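Local structure of putative hydrolase (Agrobacterium vitis, 3LLC) at residues 146-158 with 185-199. The protein is a putative alpha/beta hydrolase that probably acts as an acyl-protein thioesterase, removing fatty acyl groups from proteins, and perhaps also as an acyl-glucuronide esterase. Numbering follows the deposited sequence. Where two conformers were deposited one is given.
Sequences APDFTSDLIEPLL and FTRALMEDGRANRVM. With EDO (1,2-ethanediol), chain C; EDO (1,2-ethanediol), chain D.
Thr-150 presses its hydroxyl into the hollow at Gly-193, OG1 lying 3.4 Å from Gly-193 CA, a bump that fits because glycine offers no side chain there. The axes of helices 149-154 and 187-195 approach to 8.5 Å, their N-to-C directions 104° apart. The return bump is the selenomethionine Met-190: bent at both chi2 and chi3, it curls its CE into the hollow between Thr-150, Ile-154 and Glu-155, 3.5 Å from Thr-150 O. Ile-154 in turn lays CD1 over one face of the Phe-185 ring, a CH-pi contact 3.9 Å from the centroid. Arg-194 grips the Glu-155 carboxylate side-on, NE to OE2 and NH2 to OE1, both oxygens nearly in the guanidinium plane. Water bridges Thr-150 OG1, Glu-155 OE2 and Met-190 O.

Just before helix 149-154, Asp-148 turns CG anti to its carbonyl carbon (chi1 -53°), bringing its carboxylate against the loop at 197-199: OD1 takes Val-198 N and OD2 takes Met-199 N, each at 2.8 Å. The Arg-197 guanidinium stands 89° from the carboxylate plane. Its NH2 forms a salt bridge to Asp-152 OD1, the hydrogen bond weak, while Ser-151 OG sits over its face. One water links Asp-148 OD2, Asp-152 OD2 and Arg-197 NE.

Both segments lie between sheet strands 136-143 and 209-214, an insertion probably corresponding to the alpha/beta-hydrolase cap; Trp-118 of helix 115-128 packs on Phe-149 and Thr-150, and Lys-227 of helix 222-230 salt-bridges Asp-152 OD2.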
loop_
_atom_site.group_PDB
_atom_site.type_symbol
_atom_site.label_atom_id
_atom_site.label_comp_id
_atom_site.label_asym_id
_atom_site.label_seq_id
_atom_site.Cartn_x
_atom_site.Cartn_y
_atom_site.Cartn_z
ATOM N N ALA A 146 -1.725 2.334 -7.143
ATOM C CA ALA A 146 -0.737 2.362 -8.227
ATOM C C ALA A 146 -0.225 0.964 -8.594
ATOM O O ALA A 146 0.998 0.734 -8.706
ATOM C CB ALA A 146 0.465 3.314 -7.829
ATOM N N PRO A 147 -1.153 0.018 -8.873
ATOM C CA PRO A 147 -0.677 -1.299 -9.354
ATOM C C PRO A 147 0.137 -1.173 -10.628
ATOM O O PRO A 147 -0.197 -0.377 -11.501
ATOM C CB PRO A 147 -2.003 -2.069 -9.633
ATOM C CG PRO A 147 -3.028 -0.978 -9.901
ATOM C CD PRO A 147 -2.613 0.136 -8.914
ATOM N N ASP A 148 1.182 -2.005 -10.756
ATOM C CA ASP A 148 1.976 -2.126 -11.971
ATOM C C ASP A 148 2.523 -0.767 -12.433
ATOM O O ASP A 148 2.698 -0.555 -13.626
ATOM C CB ASP A 148 1.166 -2.762 -13.103
ATOM C CG ASP A 148 0.513 -4.106 -12.680
ATOM O OD1 ASP A 148 0.929 -4.637 -11.605
ATOM O OD2 ASP A 148 -0.371 -4.599 -13.438
ATOM N N PHE A 149 2.838 0.113 -11.480
ATOM C CA PHE A 149 3.282 1.459 -11.873
ATOM C C PHE A 149 4.582 1.442 -12.674
ATOM O O PHE A 149 4.791 2.297 -13.560
ATOM C CB PHE A 149 3.285 2.470 -10.685
ATOM C CG PHE A 149 4.439 2.348 -9.715
ATOM C CD1 PHE A 149 5.709 2.774 -10.035
ATOM C CD2 PHE A 149 4.210 1.893 -8.406
ATOM C CE1 PHE A 149 6.741 2.688 -9.094
ATOM C CE2 PHE A 149 5.249 1.811 -7.480
ATOM C CZ PHE A 149 6.486 2.208 -7.820
ATOM N N THR A 150 5.480 0.492 -12.387
ATOM C CA THR A 150 6.776 0.447 -13.084
ATOM C C THR A 150 6.590 0.169 -14.575
ATOM O O THR A 150 7.168 0.859 -15.405
ATOM C CB THR A 150 7.760 -0.576 -12.440
ATOM O OG1 THR A 150 7.171 -1.889 -12.484
ATOM C CG2 THR A 150 8.076 -0.188 -10.985
ATOM N N SER A 151 5.744 -0.806 -14.937
ATOM C CA SER A 151 5.560 -1.161 -16.318
ATOM C C SER A 151 4.527 -0.265 -17.036
ATOM O O SER A 151 4.646 -0.026 -18.260
ATOM C CB SER A 151 5.135 -2.648 -16.469
ATOM O OG SER A 151 3.937 -2.918 -15.767
ATOM N N ASP A 152 3.539 0.204 -16.313
ATOM C CA ASP A 152 2.376 0.871 -16.941
ATOM C C ASP A 152 2.448 2.398 -16.913
ATOM O O ASP A 152 1.911 3.017 -17.808
ATOM C CB ASP A 152 1.057 0.438 -16.300
ATOM C CG ASP A 152 0.738 -1.046 -16.518
ATOM O OD1 ASP A 152 1.637 -1.816 -16.923
ATOM O OD2 ASP A 152 -0.422 -1.425 -16.221
ATOM N N LEU A 153 3.057 2.976 -15.875
ATOM C CA LEU A 153 3.139 4.441 -15.727
ATOM C C LEU A 153 4.552 4.992 -15.965
ATOM O O LEU A 153 4.687 6.087 -16.526
ATOM C CB LEU A 153 2.606 4.885 -14.367
ATOM C CG LEU A 153 1.157 4.501 -14.023
ATOM C CD1 LEU A 153 0.735 4.995 -12.622
ATOM C CD2 LEU A 153 0.194 4.989 -15.167
ATOM N N ILE A 154 5.600 4.253 -15.595
ATOM C CA ILE A 154 6.987 4.727 -15.832
ATOM C C ILE A 154 7.574 4.332 -17.195
ATOM O O ILE A 154 7.990 5.218 -17.996
ATOM C CB ILE A 154 7.941 4.349 -14.682
ATOM C CG1 ILE A 154 7.447 4.982 -13.353
ATOM C CG2 ILE A 154 9.395 4.777 -15.028
ATOM C CD1 ILE A 154 8.221 4.577 -12.093
ATOM N N GLU A 155 7.638 3.023 -17.481
ATOM C CA GLU A 155 8.229 2.545 -18.739
ATOM C C GLU A 155 7.814 3.306 -20.028
ATOM O O GLU A 155 8.679 3.638 -20.831
ATOM C CB GLU A 155 8.024 1.022 -18.939
ATOM C CG GLU A 155 8.956 0.122 -18.076
ATOM C CD GLU A 155 8.796 -1.385 -18.373
ATOM O OE1 GLU A 155 8.461 -1.700 -19.514
ATOM O OE2 GLU A 155 9.005 -2.238 -17.466
ATOM N N PRO A 156 6.507 3.551 -20.246
ATOM C CA PRO A 156 6.170 4.260 -21.485
ATOM C C PRO A 156 6.714 5.691 -21.594
ATOM O O PRO A 156 6.790 6.210 -22.686
ATOM C CB PRO A 156 4.638 4.275 -21.490
ATOM C CG PRO A 156 4.240 3.194 -20.586
ATOM C CD PRO A 156 5.305 3.080 -19.544
ATOM N N LEU A 157 7.095 6.310 -20.479
ATOM C CA LEU A 157 7.609 7.694 -20.486
ATOM C C LEU A 157 9.123 7.800 -20.509
ATOM O O LEU A 157 9.633 8.894 -20.690
ATOM C CB LEU A 157 7.085 8.464 -19.267
ATOM C CG LEU A 157 5.570 8.629 -19.200
ATOM C CD1 LEU A 157 5.172 9.218 -17.869
ATOM C CD2 LEU A 157 5.049 9.462 -20.375
ATOM N N LEU A 158 9.851 6.692 -20.346
ATOM C CA LEU A 158 11.308 6.745 -20.302
ATOM C C LEU A 158 11.909 7.116 -21.645
ATOM O O LEU A 158 11.463 6.644 -22.697
ATOM C CB LEU A 158 11.913 5.404 -19.876
ATOM C CG LEU A 158 11.663 4.881 -18.464
ATOM C CD1 LEU A 158 12.344 3.517 -18.302
ATOM C CD2 LEU A 158 12.160 5.848 -17.433
ATOM N N PHE A 185 14.411 6.020 -8.830
ATOM C CA PHE A 185 13.834 4.713 -9.145
ATOM C C PHE A 185 15.006 3.812 -9.599
ATOM O O PHE A 185 15.747 4.163 -10.521
ATOM C CB PHE A 185 12.801 4.840 -10.261
ATOM C CG PHE A 185 11.615 5.703 -9.919
ATOM C CD1 PHE A 185 10.601 5.231 -9.119
ATOM C CD2 PHE A 185 11.532 7.006 -10.415
ATOM C CE1 PHE A 185 9.498 6.024 -8.797
ATOM C CE2 PHE A 185 10.428 7.803 -10.108
ATOM C CZ PHE A 185 9.427 7.325 -9.309
ATOM N N THR A 186 15.222 2.695 -8.895
ATOM C CA THR A 186 16.353 1.817 -9.174
ATOM C C THR A 186 16.018 0.797 -10.291
ATOM O O THR A 186 14.828 0.468 -10.513
ATOM C CB THR A 186 16.807 1.026 -7.931
ATOM O OG1 THR A 186 15.759 0.153 -7.526
ATOM C CG2 THR A 186 17.178 1.962 -6.704
ATOM N N ARG A 187 17.073 0.336 -10.945
ATOM C CA ARG A 187 16.976 -0.736 -11.935
ATOM C C ARG A 187 16.317 -1.964 -11.284
ATOM O O ARG A 187 15.429 -2.562 -11.876
ATOM C CB ARG A 187 18.354 -1.090 -12.489
ATOM C CG ARG A 187 18.338 -2.133 -13.626
ATOM C CD ARG A 187 19.748 -2.443 -14.161
ATOM N NE ARG A 187 19.841 -3.801 -14.687
ATOM C CZ ARG A 187 20.932 -4.332 -15.230
ATOM N NH1 ARG A 187 22.050 -3.623 -15.333
ATOM N NH2 ARG A 187 20.900 -5.582 -15.669
ATOM N N ALA A 188 16.735 -2.307 -10.069
ATOM C CA ALA A 188 16.139 -3.450 -9.317
ATOM C C ALA A 188 14.633 -3.321 -9.092
ATOM O O ALA A 188 13.879 -4.283 -9.306
ATOM C CB ALA A 188 16.899 -3.711 -7.977
ATOM N N LEU A 189 14.167 -2.132 -8.702
ATOM C CA LEU A 189 12.739 -1.871 -8.591
ATOM C C LEU A 189 12.005 -2.068 -9.918
ATOM O O LEU A 189 10.920 -2.663 -9.937
ATOM C CB LEU A 189 12.462 -0.435 -8.065
ATOM C CG LEU A 189 11.004 -0.048 -7.911
ATOM C CD1 LEU A 189 10.479 -0.361 -6.505
ATOM C CD2 LEU A 189 10.735 1.451 -8.252
HETATM N N MSE A 190 12.534 -1.520 -11.007
HETATM C CA MSE A 190 11.867 -1.634 -12.313
HETATM C C MSE A 190 11.788 -3.130 -12.757
HETATM O O MSE A 190 10.748 -3.568 -13.223
HETATM C CB MSE A 190 12.603 -0.830 -13.405
HETATM C CG MSE A 190 12.690 0.719 -13.145
HETATM SE SE MSE A 190 11.067 1.601 -13.181
HETATM C CE MSE A 190 10.613 1.212 -15.024
ATOM N N GLU A 191 12.873 -3.873 -12.586
ATOM C CA GLU A 191 12.925 -5.281 -13.056
ATOM C C GLU A 191 11.953 -6.135 -12.207
ATOM O O GLU A 191 11.137 -6.880 -12.733
ATOM C CB GLU A 191 14.340 -5.826 -12.973
ATOM C CG GLU A 191 15.302 -5.258 -14.027
ATOM C CD GLU A 191 16.748 -5.645 -13.824
ATOM O OE1 GLU A 191 17.136 -6.213 -12.776
ATOM O OE2 GLU A 191 17.521 -5.343 -14.742
ATOM N N ASP A 192 12.001 -5.947 -10.900
ATOM C CA ASP A 192 11.144 -6.707 -9.967
ATOM C C ASP A 192 9.672 -6.293 -10.034
ATOM O O ASP A 192 8.802 -7.096 -9.702
ATOM C CB ASP A 192 11.736 -6.635 -8.546
ATOM C CG ASP A 192 10.835 -7.276 -7.477
ATOM O OD1 ASP A 192 10.951 -8.493 -7.281
ATOM O OD2 ASP A 192 10.025 -6.574 -6.860
ATOM N N GLY A 193 9.361 -5.070 -10.515
ATOM C CA GLY A 193 7.993 -4.663 -10.670
ATOM C C GLY A 193 7.240 -5.587 -11.645
ATOM O O GLY A 193 6.044 -5.840 -11.444
ATOM N N ARG A 194 7.931 -6.119 -12.641
ATOM C CA ARG A 194 7.329 -7.062 -13.594
ATOM C C ARG A 194 7.064 -8.437 -12.944
ATOM O O ARG A 194 6.086 -9.126 -13.312
ATOM C CB ARG A 194 8.145 -7.182 -14.893
ATOM C CG ARG A 194 7.793 -6.056 -15.895
ATOM C CD ARG A 194 8.762 -6.022 -17.102
ATOM N NE ARG A 194 8.296 -5.030 -18.085
ATOM C CZ ARG A 194 7.438 -5.264 -19.076
ATOM N NH1 ARG A 194 6.934 -6.482 -19.273
ATOM N NH2 ARG A 194 7.100 -4.279 -19.911
ATOM N N ALA A 195 7.928 -8.830 -12.005
ATOM C CA ALA A 195 7.697 -10.048 -11.195
ATOM C C ALA A 195 6.385 -9.945 -10.414
ATOM O O ALA A 195 5.759 -10.941 -10.154
ATOM C CB ALA A 195 8.875 -10.352 -10.246
ATOM N N ASN A 196 5.955 -8.739 -10.059
ATOM C CA ASN A 196 4.745 -8.498 -9.273
ATOM C C ASN A 196 3.537 -7.921 -10.049
ATOM O O ASN A 196 2.571 -7.388 -9.460
ATOM C CB ASN A 196 5.109 -7.566 -8.100
ATOM C CG ASN A 196 5.967 -8.254 -7.067
ATOM O OD1 ASN A 196 5.435 -8.975 -6.214
ATOM N ND2 ASN A 196 7.316 -8.039 -7.119
ATOM N N ARG A 197 3.579 -8.027 -11.382
ATOM C CA ARG A 197 2.546 -7.421 -12.200
ATOM C C ARG A 197 1.211 -8.133 -11.911
ATOM O O ARG A 197 1.134 -9.374 -12.010
ATOM C CB ARG A 197 2.911 -7.523 -13.685
ATOM C CG ARG A 197 2.085 -6.630 -14.622
ATOM C CD ARG A 197 2.594 -6.725 -16.067
ATOM N NE ARG A 197 2.110 -5.593 -16.864
ATOM C CZ ARG A 197 2.576 -5.247 -18.058
ATOM N NH1 ARG A 197 3.524 -5.953 -18.659
ATOM N NH2 ARG A 197 2.072 -4.166 -18.664
ATOM N N VAL A 198 0.200 -7.364 -11.555
ATOM C CA VAL A 198 -1.137 -7.920 -11.185
ATOM C C VAL A 198 -2.238 -7.771 -12.234
ATOM O O VAL A 198 -3.209 -8.565 -12.220
ATOM C CB VAL A 198 -1.629 -7.403 -9.788
ATOM C CG1 VAL A 198 -0.674 -7.831 -8.683
ATOM C CG2 VAL A 198 -1.862 -5.868 -9.745
HETATM N N MSE A 199 -2.114 -6.797 -13.163
HETATM C CA MSE A 199 -3.153 -6.549 -14.167
HETATM C C MSE A 199 -2.901 -7.177 -15.549
HETATM O O MSE A 199 -3.545 -6.795 -16.519
HETATM C CB MSE A 199 -3.455 -5.033 -14.279
HETATM C CG MSE A 199 -3.952 -4.421 -12.961
HETATM SE SE MSE A 199 -4.606 -2.564 -13.184
HETATM C CE MSE A 199 -2.867 -1.826 -13.713
HETATM C C1 EDO C . -3.354 -12.738 -12.447
HETATM O O1 EDO C . -2.771 -12.099 -13.581
HETATM C C2 EDO C . -3.977 -11.652 -11.601
HETATM O O2 EDO C . -2.926 -10.962 -10.973
HETATM C C1 EDO D . 2.474 -11.799 -9.737
HETATM O O1 EDO D . 3.251 -12.717 -8.935
HETATM C C2 EDO D . 1.088 -11.594 -9.149
HETATM O O2 EDO D . 0.069 -11.929 -10.089
HETATM O O HOH W 1 -0.296 -4.081 -16.059
HETATM O O HOH W 2 8.556 -2.736 -14.667
HETATM O O HOH W 3 4.473 -4.013 -13.256
#